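Local coordinates for protein acetylxylan esterase (Geobacillus stearothermophilus, PDB 5BN1) that removes acetyl side groups from the xylose units of xylan and xylo-oligosaccharides, working as a serine esterase assembled into a ring-shaped octamer, at residues M1-G4 and S5-L9; E114-L117 and R118-L122; P195-A198 and G199-L203. The protein carries 1 engineered substitution. All coordinates share one frame; numbering follows the deposited sequence. Where two conformers were deposited one is given.

Contact 1 (M1-G4 and S5-L9)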
ATOM      1  N   MET A   1     -17.821 -36.169  25.203  1.00 43.64           N
ATOM      2  CA  MET A   1     -17.862 -34.750  24.784  1.00 36.96           C
ATOM      3  C   MET A   1     -19.262 -34.252  25.177  1.00 37.55           C
ATOM      4  O   MET A   1     -20.309 -34.962  25.049  1.00 29.95           O
ATOM      5  CB  MET A   1     -17.573 -34.499  23.245  1.00 38.04           C
ATOM      6  CG  MET A   1     -16.871 -33.127  22.913  1.00 33.69           C
ATOM      7  SD  MET A   1     -15.136 -33.168  23.332  1.00 42.95           S
ATOM      8  CE  MET A   1     -14.927 -34.572  24.285  1.00 31.34           C
ATOM      9  N   LYS A   2     -19.285 -33.007  25.618  1.00 26.46           N
ATOM     10  CA  LYS A   2     -20.569 -32.323  25.772  1.00 25.00           C
ATOM     11  C   LYS A   2     -21.212 -31.924  24.501  1.00 26.88           C
ATOM     12  O   LYS A   2     -22.439 -31.827  24.438  1.00 28.75           O
ATOM     13  CB  LYS A   2     -20.377 -31.119  26.710  1.00 25.34           C
ATOM     14  CG  LYS A   2     -19.740 -31.467  28.044  1.00 27.71           C
ATOM     15  CD  LYS A   2     -20.189 -32.627  28.930  1.00 43.17           C
ATOM     16  CE  LYS A   2     -21.145 -32.020  29.839  1.00 34.51           C
ATOM     17  NZ  LYS A   2     -22.147 -31.608  28.842  1.00 35.30           N
ATOM     18  N   ILE A   3     -20.459 -31.631  23.429  1.00 24.10           N
ATOM     19  CA  ILE A   3     -20.987 -31.170  22.185  1.00 27.51           C
ATOM     20  C   ILE A   3     -21.061 -32.359  21.183  1.00 26.09           C
ATOM     21  O   ILE A   3     -20.263 -33.237  21.309  1.00 29.97           O
ATOM     22  CB  ILE A   3     -20.034 -30.078  21.678  1.00 29.74           C
ATOM     23  CG1 ILE A   3     -20.126 -28.903  22.731  1.00 30.27           C
ATOM     24  CG2 ILE A   3     -20.522 -29.572  20.380  1.00 30.19           C
ATOM     25  CD1 ILE A   3     -19.452 -27.680  22.262  1.00 38.30           C
ATOM     26  N   GLY A   4     -22.050 -32.361  20.337  1.00 32.09           N
ATOM     27  CA  GLY A   4     -22.205 -33.503  19.401  1.00 30.31           C
ATOM     28  C   GLY A   4     -22.057 -33.105  18.013  1.00 26.45           C
ATOM     29  O   GLY A   4     -22.227 -32.001  17.632  1.00 24.58           O
ATOM     30  N   SER A   5     -21.981 -34.146  17.150  1.00 28.36           N
ATOM     31  CA  SER A   5     -21.936 -33.928  15.753  1.00 25.40           C
ATOM     32  C   SER A   5     -23.123 -33.268  15.174  1.00 23.41           C
ATOM     33  O   SER A   5     -24.235 -33.534  15.557  1.00 31.61           O
ATOM     34  CB  SER A   5     -21.655 -35.346  15.122  1.00 31.09           C
ATOM     35  OG  SER A   5     -20.871 -35.243  14.013  1.00 35.59           O
ATOM     36  N   GLY A   6     -22.945 -32.402  14.222  1.00 27.54           N
ATOM     37  CA  GLY A   6     -24.008 -31.730  13.581  1.00 31.48           C
ATOM     38  C   GLY A   6     -24.457 -30.497  14.348  1.00 25.14           C
ATOM     39  O   GLY A   6     -25.283 -29.741  13.796  1.00 34.04           O
ATOM     40  N   GLU A   7     -23.810 -30.266  15.488  1.00 24.11           N
ATOM     41  CA  GLU A   7     -24.227 -29.067  16.327  1.00 22.66           C
ATOM     42  C   GLU A   7     -23.376 -27.854  16.026  1.00 22.18           C
ATOM     43  O   GLU A   7     -22.271 -28.013  15.504  1.00 21.34           O
ATOM     44  CB  GLU A   7     -24.105 -29.291  17.739  1.00 20.86           C
ATOM     45  CG  GLU A   7     -25.168 -30.265  18.295  1.00 26.50           C
ATOM     46  CD  GLU A   7     -24.890 -30.781  19.651  1.00 26.27           C
ATOM     47  OE1 GLU A   7     -25.607 -31.773  19.865  1.00 42.33           O
ATOM     48  OE2 GLU A   7     -23.980 -30.521  20.543  1.00 32.02           O
ATOM     49  N   LYS A   8     -23.991 -26.681  16.135  1.00 20.57           N
ATOM     50  CA  LYS A   8     -23.355 -25.407  15.850  1.00 19.68           C
ATOM     51  C   LYS A   8     -22.932 -24.786  17.178  1.00 22.84           C
ATOM     52  O   LYS A   8     -23.699 -24.553  18.092  1.00 19.16           O
ATOM     53  CB  LYS A   8     -24.220 -24.451  15.119  1.00 20.23           C
ATOM     54  CG  LYS A   8     -23.603 -23.108  14.897  1.00 24.66           C
ATOM     55  CD  LYS A   8     -24.529 -22.072  14.277  1.00 29.81           C
ATOM     56  CE  LYS A   8     -24.565 -22.012  12.835  1.00 29.13           C
ATOM     57  NZ  LYS A   8     -25.330 -20.908  12.244  1.00 27.86           N
ATOM     58  N   LEU A   9     -21.623 -24.485  17.300  1.00 18.51           N
ATOM     59  CA  LEU A   9     -21.016 -23.900  18.482  1.00 17.23           C
ATOM     60  C   LEU A   9     -20.588 -22.521  18.093  1.00 18.10           C
ATOM     61  O   LEU A   9     -19.820 -22.343  17.128  1.00 16.54           O
ATOM     62  CB  LEU A   9     -19.817 -24.721  18.935  1.00 17.04           C
ATOM     63  CG  LEU A   9     -18.798 -24.072  19.899  1.00 17.17           C
ATOM     64  CD1 LEU A   9     -19.458 -23.624  21.206  1.00 17.20           C
ATOM     65  CD2 LEU A   9     -17.759 -25.103  20.211  1.00 20.03           C
TER
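Gly4 to Glu7 form a type II beta turn, closed by a rather bent backbone hydrogen bond from Glu7 N to Gly4 O (3.2 Å). Gly6 takes the third position with left-handed backbone angles, where a side chain would be jammed against the preceding carbonyl oxygen. A second bond, from a side chain, spans the same turn: Gly4 N donates to Glu7 OE2 at 2.7 Å, nearly straight at 167°. The amide reaches the oxygen from over the carboxylate plane, 65° out of it. Glu7 can fold back this far because CG stands anti to its own carbonyl carbon (chi1 -72°) and the chain beyond runs extended over the turn. Gly4 is thus gripped at both its N and its O by one residue. The turn leads straight into strand 8-13, the central-sheet strand after which Ser15, the inferred nucleophile, follows in this SGNH (GDSL) hydrolase. Trp84 NE1 also bonds to Glu7 OE2, so that oxygen receives two N-H groups and ties the turn to strand 84-88. Ile3 CG2 lies 3.6 Å from Glu7 OE2. The other branch of Ile3 serves the apolar side: its CD1 meets Leu9 CD2 at 3.7 Å, the two side chains crossing at about a right angle, and Trp84 touches both.

Contact 2 (E114-L117 and R118-L122). With IMD (imidazole), chain F.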
ATOM      1  N   GLU A 114     -23.414  -7.668  35.828  1.00 11.66           N
ATOM      2  CA  GLU A 114     -24.204  -8.801  36.318  1.00 12.93           C
ATOM      3  C   GLU A 114     -25.557  -8.789  35.687  1.00 13.49           C
ATOM      4  O   GLU A 114     -26.087  -9.837  35.269  1.00 13.23           O
ATOM      5  CB  GLU A 114     -24.289  -8.812  37.865  1.00 13.04           C
ATOM      6  CG  GLU A 114     -24.959 -10.062  38.468  1.00 15.17           C
ATOM      7  CD  GLU A 114     -26.466  -9.979  38.618  1.00 15.57           C
ATOM      8  OE1 GLU A 114     -27.096  -8.962  38.339  1.00 15.11           O
ATOM      9  OE2 GLU A 114     -26.975 -11.111  38.988  1.00 17.54           O
ATOM     10  N   ALA A 115     -26.251  -7.640  35.676  1.00 11.75           N
ATOM     11  CA  ALA A 115     -27.600  -7.699  35.139  1.00 13.09           C
ATOM     12  C   ALA A 115     -27.710  -7.977  33.724  1.00 13.70           C
ATOM     13  O   ALA A 115     -28.578  -8.744  33.279  1.00 15.46           O
ATOM     14  CB  ALA A 115     -28.257  -6.375  35.396  1.00 15.40           C
ATOM     15  N   THR A 116     -26.734  -7.453  32.897  1.00 13.53           N
ATOM     16  CA  THR A 116     -26.791  -7.652  31.487  1.00 12.59           C
ATOM     17  C   THR A 116     -26.364  -9.128  31.147  1.00 12.68           C
ATOM     18  O   THR A 116     -27.040  -9.763  30.356  1.00 14.53           O
ATOM     19  CB  THR A 116     -25.869  -6.644  30.762  1.00 12.72           C
ATOM     20  OG1 THR A 116     -26.254  -5.286  31.098  1.00 15.81           O
ATOM     21  CG2 THR A 116     -25.914  -6.822  29.270  1.00 13.69           C
ATOM     22  N   LEU A 117     -25.316  -9.615  31.766  1.00 13.04           N
ATOM     23  CA  LEU A 117     -24.839 -10.957  31.452  1.00 13.25           C
ATOM     24  C   LEU A 117     -25.943 -11.961  31.824  1.00 15.49           C
ATOM     25  O   LEU A 117     -26.242 -12.857  31.056  1.00 16.14           O
ATOM     26  CB  LEU A 117     -23.554 -11.284  32.147  1.00 14.69           C
ATOM     27  CG  LEU A 117     -22.936 -12.682  31.824  1.00 15.60           C
ATOM     28  CD1 LEU A 117     -22.729 -12.884  30.330  1.00 16.90           C
ATOM     29  CD2 LEU A 117     -21.656 -12.860  32.583  1.00 17.53           C
ATOM     30  N   ARG A 118     -26.477 -11.722  33.005  1.00 15.38           N
ATOM     31  CA  ARG A 118     -27.544 -12.609  33.518  1.00 16.58           C
ATOM     32  C   ARG A 118     -28.682 -12.604  32.543  1.00 15.15           C
ATOM     33  O   ARG A 118     -29.247 -13.682  32.231  1.00 16.47           O
ATOM     34  CB  ARG A 118     -27.952 -12.210  34.945  1.00 17.46           C
ATOM     35  CG  ARG A 118     -29.133 -13.033  35.477  1.00 20.78           C
ATOM     36  CD  ARG A 118     -29.278 -12.641  36.921  1.00 24.28           C
ATOM     37  NE  ARG A 118     -30.446 -13.321  37.458  1.00 24.75           N
ATOM     38  CZ  ARG A 118     -31.650 -12.839  37.326  1.00 23.04           C
ATOM     39  NH1 ARG A 118     -32.013 -11.719  36.744  1.00 25.11           N
ATOM     40  NH2 ARG A 118     -32.645 -13.562  37.902  1.00 33.44           N
ATOM     41  N   SER A 119     -29.140 -11.444  32.090  1.00 15.79           N
ATOM     42  CA  SER A 119     -30.213 -11.379  31.188  1.00 16.62           C
ATOM     43  C   SER A 119     -29.974 -12.034  29.864  1.00 17.94           C
ATOM     44  O   SER A 119     -30.846 -12.750  29.289  1.00 19.42           O
ATOM     45  CB  SER A 119     -30.601  -9.941  30.912  1.00 21.07           C
ATOM     46  OG  SER A 119     -31.633  -9.829  29.977  1.00 30.62           O
ATOM     47  N   LEU A 120     -28.763 -11.896  29.334  1.00 15.55           N
ATOM     48  CA  LEU A 120     -28.412 -12.537  28.091  1.00 17.19           C
ATOM     49  C   LEU A 120     -28.476 -14.076  28.286  1.00 15.81           C
ATOM     50  O   LEU A 120     -28.900 -14.762  27.346  1.00 18.10           O
ATOM     51  CB  LEU A 120     -26.983 -12.102  27.627  1.00 17.07           C
ATOM     52  CG  LEU A 120     -27.022 -10.681  27.107  1.00 16.02           C
ATOM     53  CD1 LEU A 120     -25.558 -10.268  26.812  1.00 18.95           C
ATOM     54  CD2 LEU A 120     -27.827 -10.361  25.908  1.00 18.36           C
ATOM     55  N   VAL A 121     -27.972 -14.595  29.345  1.00 15.68           N
ATOM     56  CA  VAL A 121     -27.925 -16.042  29.587  1.00 16.23           C
ATOM     57  C   VAL A 121     -29.344 -16.561  29.704  1.00 19.18           C
ATOM     58  O   VAL A 121     -29.709 -17.537  29.092  1.00 18.53           O
ATOM     59  CB  VAL A 121     -27.095 -16.433  30.727  1.00 17.36           C
ATOM     60  CG1 VAL A 121     -27.170 -17.888  31.019  1.00 19.21           C
ATOM     61  CG2 VAL A 121     -25.600 -16.035  30.464  1.00 16.56           C
ATOM     62  N   LEU A 122     -30.160 -15.844  30.492  1.00 17.65           N
ATOM     63  CA  LEU A 122     -31.538 -16.364  30.644  1.00 17.87           C
ATOM     64  C   LEU A 122     -32.324 -16.268  29.434  1.00 17.35           C
ATOM     65  O   LEU A 122     -33.212 -17.202  29.221  1.00 21.57           O
ATOM     66  CB  LEU A 122     -32.219 -15.527  31.819  1.00 18.28           C
ATOM     67  CG  LEU A 122     -31.740 -15.711  33.195  1.00 20.54           C
ATOM     68  CD1 LEU A 122     -32.377 -14.667  34.176  1.00 21.39           C
ATOM     69  CD2 LEU A 122     -31.950 -17.146  33.667  1.00 24.21           C
TER
HETATM   70  N1  IMD F 304     -25.797 -14.650  41.354  1.00 27.80           N
HETATM   71  C2  IMD F 304     -26.263 -13.858  40.232  1.00 23.82           C
HETATM   72  N3  IMD F 304     -25.616 -12.779  40.412  1.00 25.64           N
HETATM   73  C4  IMD F 304     -25.076 -12.636  41.678  1.00 35.00           C
HETATM   74  C5  IMD F 304     -25.070 -13.913  42.285  1.00 34.78           C
HETATM   75  O   HOH W   1     -30.637  -9.681  34.961  1.00 23.90           O
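Glu114 and Arg118, one helical turn apart, meet through OE2 and CD without forming a salt bridge. Glu114 OE2 touches the aliphatic part of the arginine, 3.5 Å from Arg118 CD, while Arg118 NE is 4.4 Å from that oxygen, which stands well out of the guanidinium plane, so no N-H points at it. A bend at chi2 (-88°) turns the carboxylate of Glu114 toward this chain. Glu114 OE2 also accepts a weak hydrogen bond from N3 of an imidazole, probably from the crystallisation liquor, at 2.6 Å. The Arg118 chain runs extended from CG to NE, which carries NE out to its salt-bridge partner Glu164 on helix 146-165. A water in the guanidinium plane accepts from Arg118 NH1 (3.0 Å) and donates to Ala115 O, and Leu122 CD1 sits over one face of the group, 3.7 Å above its plane. On the inner side of helix 110-124, Leu117 CD1 approaches Val121 CG2 at 4.3 Å; Leu117 packs on helix 146-165 and Val121 on strand 130-134. Regular i to i+4 bonds, such as Leu120 N to Thr116 O at 2.9 Å, hold this spacing. An alanine in place of Glu114 has no carboxylate, and the guanidinium of Arg118 is likely to lose the electrostatic pull from this side, with a gap opening beside CD. Glu114 therefore probably adds an electrostatic pull, while the directed bonds of Arg118 go to Glu164 and water.

Contact 3 (P195-A198 and G199-L203)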
ATOM      1  N   PRO A 195      -2.552 -12.423  24.858  1.00 14.79           N
ATOM      2  CA  PRO A 195      -1.451 -13.328  25.022  1.00 15.04           C
ATOM      3  C   PRO A 195      -0.840 -13.897  23.725  1.00 13.81           C
ATOM      4  O   PRO A 195      -1.402 -13.733  22.658  1.00 15.65           O
ATOM      5  CB  PRO A 195      -2.000 -14.454  25.882  1.00 16.56           C
ATOM      6  CG  PRO A 195      -3.306 -14.556  25.397  1.00 18.62           C
ATOM      7  CD  PRO A 195      -3.823 -13.169  24.968  1.00 15.70           C
ATOM      8  N   SER A 196       0.315 -14.473  23.950  1.00 13.74           N
ATOM      9  CA  SER A 196       1.000 -15.238  22.911  0.50 12.91           C
ATOM     10  C   SER A 196       0.171 -16.466  22.522  1.00 13.65           C
ATOM     11  O   SER A 196      -0.883 -16.851  23.137  1.00 13.93           O
ATOM     12  CB  SER A 196       2.298 -15.854  23.406  0.50 11.82           C
ATOM     13  OG  SER A 196       2.168 -16.634  24.540  0.50  7.72           O
ATOM     14  N   VAL A 197       0.685 -17.232  21.558  1.00 14.85           N
ATOM     15  CA  VAL A 197       0.110 -18.528  21.225  1.00 13.91           C
ATOM     16  C   VAL A 197      -0.047 -19.359  22.469  1.00 13.64           C
ATOM     17  O   VAL A 197      -1.005 -20.139  22.657  1.00 14.52           O
ATOM     18  CB  VAL A 197       1.003 -19.295  20.199  1.00 14.48           C
ATOM     19  CG1 VAL A 197       0.587 -20.766  20.049  1.00 15.43           C
ATOM     20  CG2 VAL A 197       1.064 -18.510  18.894  1.00 16.33           C
ATOM     21  N   ALA A 198       0.926 -19.394  23.366  1.00 13.36           N
ATOM     22  CA  ALA A 198       0.866 -20.169  24.581  1.00 13.46           C
ATOM     23  C   ALA A 198      -0.356 -19.776  25.431  1.00 12.35           C
ATOM     24  O   ALA A 198      -1.017 -20.679  25.960  1.00 12.31           O
ATOM     25  CB  ALA A 198       2.112 -19.995  25.426  1.00 14.43           C
ATOM     26  N   GLY A 199      -0.615 -18.509  25.564  1.00 13.71           N
ATOM     27  CA  GLY A 199      -1.806 -18.069  26.282  1.00 13.47           C
ATOM     28  C   GLY A 199      -3.065 -18.502  25.665  1.00 12.75           C
ATOM     29  O   GLY A 199      -4.019 -18.927  26.379  1.00 14.07           O
ATOM     30  N   HIS A 200      -3.128 -18.475  24.338  1.00 13.18           N
ATOM     31  CA  HIS A 200      -4.321 -18.979  23.612  1.00 12.99           C
ATOM     32  C   HIS A 200      -4.433 -20.471  23.812  1.00 13.27           C
ATOM     33  O   HIS A 200      -5.560 -21.021  23.812  1.00 13.62           O
ATOM     34  CB  HIS A 200      -4.332 -18.509  22.180  1.00 13.73           C
ATOM     35  CG  HIS A 200      -4.896 -17.122  22.062  1.00 13.27           C
ATOM     36  ND1 HIS A 200      -4.192 -15.920  22.016  1.00 18.80           N
ATOM     37  CD2 HIS A 200      -6.164 -16.765  22.091  1.00 10.84           C
ATOM     38  CE1 HIS A 200      -5.064 -14.898  21.961  1.00 11.87           C
ATOM     39  NE2 HIS A 200      -6.283 -15.441  21.997  1.00 16.42           N
ATOM     40  N   MET A 201      -3.311 -21.194  23.897  1.00 13.43           N
ATOM     41  CA  MET A 201      -3.335 -22.604  24.187  1.00 13.05           C
ATOM     42  C   MET A 201      -3.872 -22.870  25.568  1.00 12.33           C
ATOM     43  O   MET A 201      -4.609 -23.830  25.784  1.00 14.79           O
ATOM     44  CB  MET A 201      -1.957 -23.293  24.053  1.00 15.71           C
ATOM     45  CG  MET A 201      -1.618 -23.426  22.600  1.00 21.25           C
ATOM     46  SD  MET A 201      -2.653 -24.662  21.690  1.00 17.40           S
ATOM     47  CE  MET A 201      -1.669 -24.361  20.197  1.00 22.00           C
ATOM     48  N   ILE A 202      -3.458 -22.085  26.537  1.00 14.33           N
ATOM     49  CA  ILE A 202      -4.019 -22.168  27.952  1.00 14.33           C
ATOM     50  C   ILE A 202      -5.533 -22.068  27.871  1.00 15.53           C
ATOM     51  O   ILE A 202      -6.253 -22.876  28.501  1.00 14.27           O
ATOM     52  CB  ILE A 202      -3.367 -21.121  28.839  1.00 13.46           C
ATOM     53  CG1 ILE A 202      -1.912 -21.425  29.125  1.00 14.98           C
ATOM     54  CG2 ILE A 202      -4.173 -20.972  30.165  1.00 15.15           C
ATOM     55  CD1 ILE A 202      -1.148 -20.226  29.674  1.00 16.02           C
ATOM     56  N   LEU A 203      -6.019 -21.076  27.179  1.00 13.51           N
ATOM     57  CA  LEU A 203      -7.461 -20.867  26.995  1.00 13.11           C
ATOM     58  C   LEU A 203      -8.107 -22.038  26.318  1.00 14.31           C
ATOM     59  O   LEU A 203      -9.147 -22.528  26.744  1.00 14.90           O
ATOM     60  CB  LEU A 203      -7.791 -19.594  26.286  1.00 13.01           C
ATOM     61  CG  LEU A 203      -7.430 -18.280  26.983  1.00 13.62           C
ATOM     62  CD1 LEU A 203      -7.498 -17.101  26.038  1.00 13.35           C
ATOM     63  CD2 LEU A 203      -8.468 -18.076  28.111  1.00 15.16           C
TER
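Gly199 and Pro195 pack closely where helix 197-211 begins: Pro195 CB rests 3.6 Å from Gly199 CA. A side chain at Gly199 could not fit here, since its CB would fall 2.2 Å from Pro195 CB. The proline ring turns to His200, whose CE1 lies 3.7 Å from Pro195 CD, with the two side chains crossing at about a right angle. The imidazole is swung this way because its CG stands anti to the carbonyl carbon (chi1 -83°). Pro195 O and Ser196 O lie at the ring edge, near its plane. Ser196 occupies the N-cap position, and its O accepts His200 N at 3.0 Å, with the donor nearly in line with the C=O bond. Ala198 takes Ile202 N on its O at 2.9 Å and packs on Gln46 of a neighbouring subunit. The Pro195 side chain lies about 4 Å from that of His194, inferred with Asp191 to form the charge relay, so this helix start follows at once on that segment. His200 NE2 makes a weak hydrogen bond to Ile16 O, beside the inferred nucleophile Ser15. Helix 37-48 meets Val197, His200 and Met201 through Tyr40, helix 172-180 packs on Ile202, and Met201 touches Met201 of the neighbouring subunit.

Overall arrangement
The three local contacts occupy separate places in one alpha/beta fold. Contact 3 is buried, whereas contacts 1 and 2 are partly buried; contacts 2 and 3 lie on opposite sides of the chain's centre, their centres about 27 Å apart. Contact 1 is a loop turn at the entry to a sheet strand, bonded through a carboxylate. Contacts 2 and 3 each lie on a helix with i to i+4 backbone bonds, but contact 2 is mid-helix with a charged outer side and a bridging water, while contact 3 is a helix start with packing of apolar side chains and a histidine ring. Contact 3 alone adjoins the active site and touches another subunit.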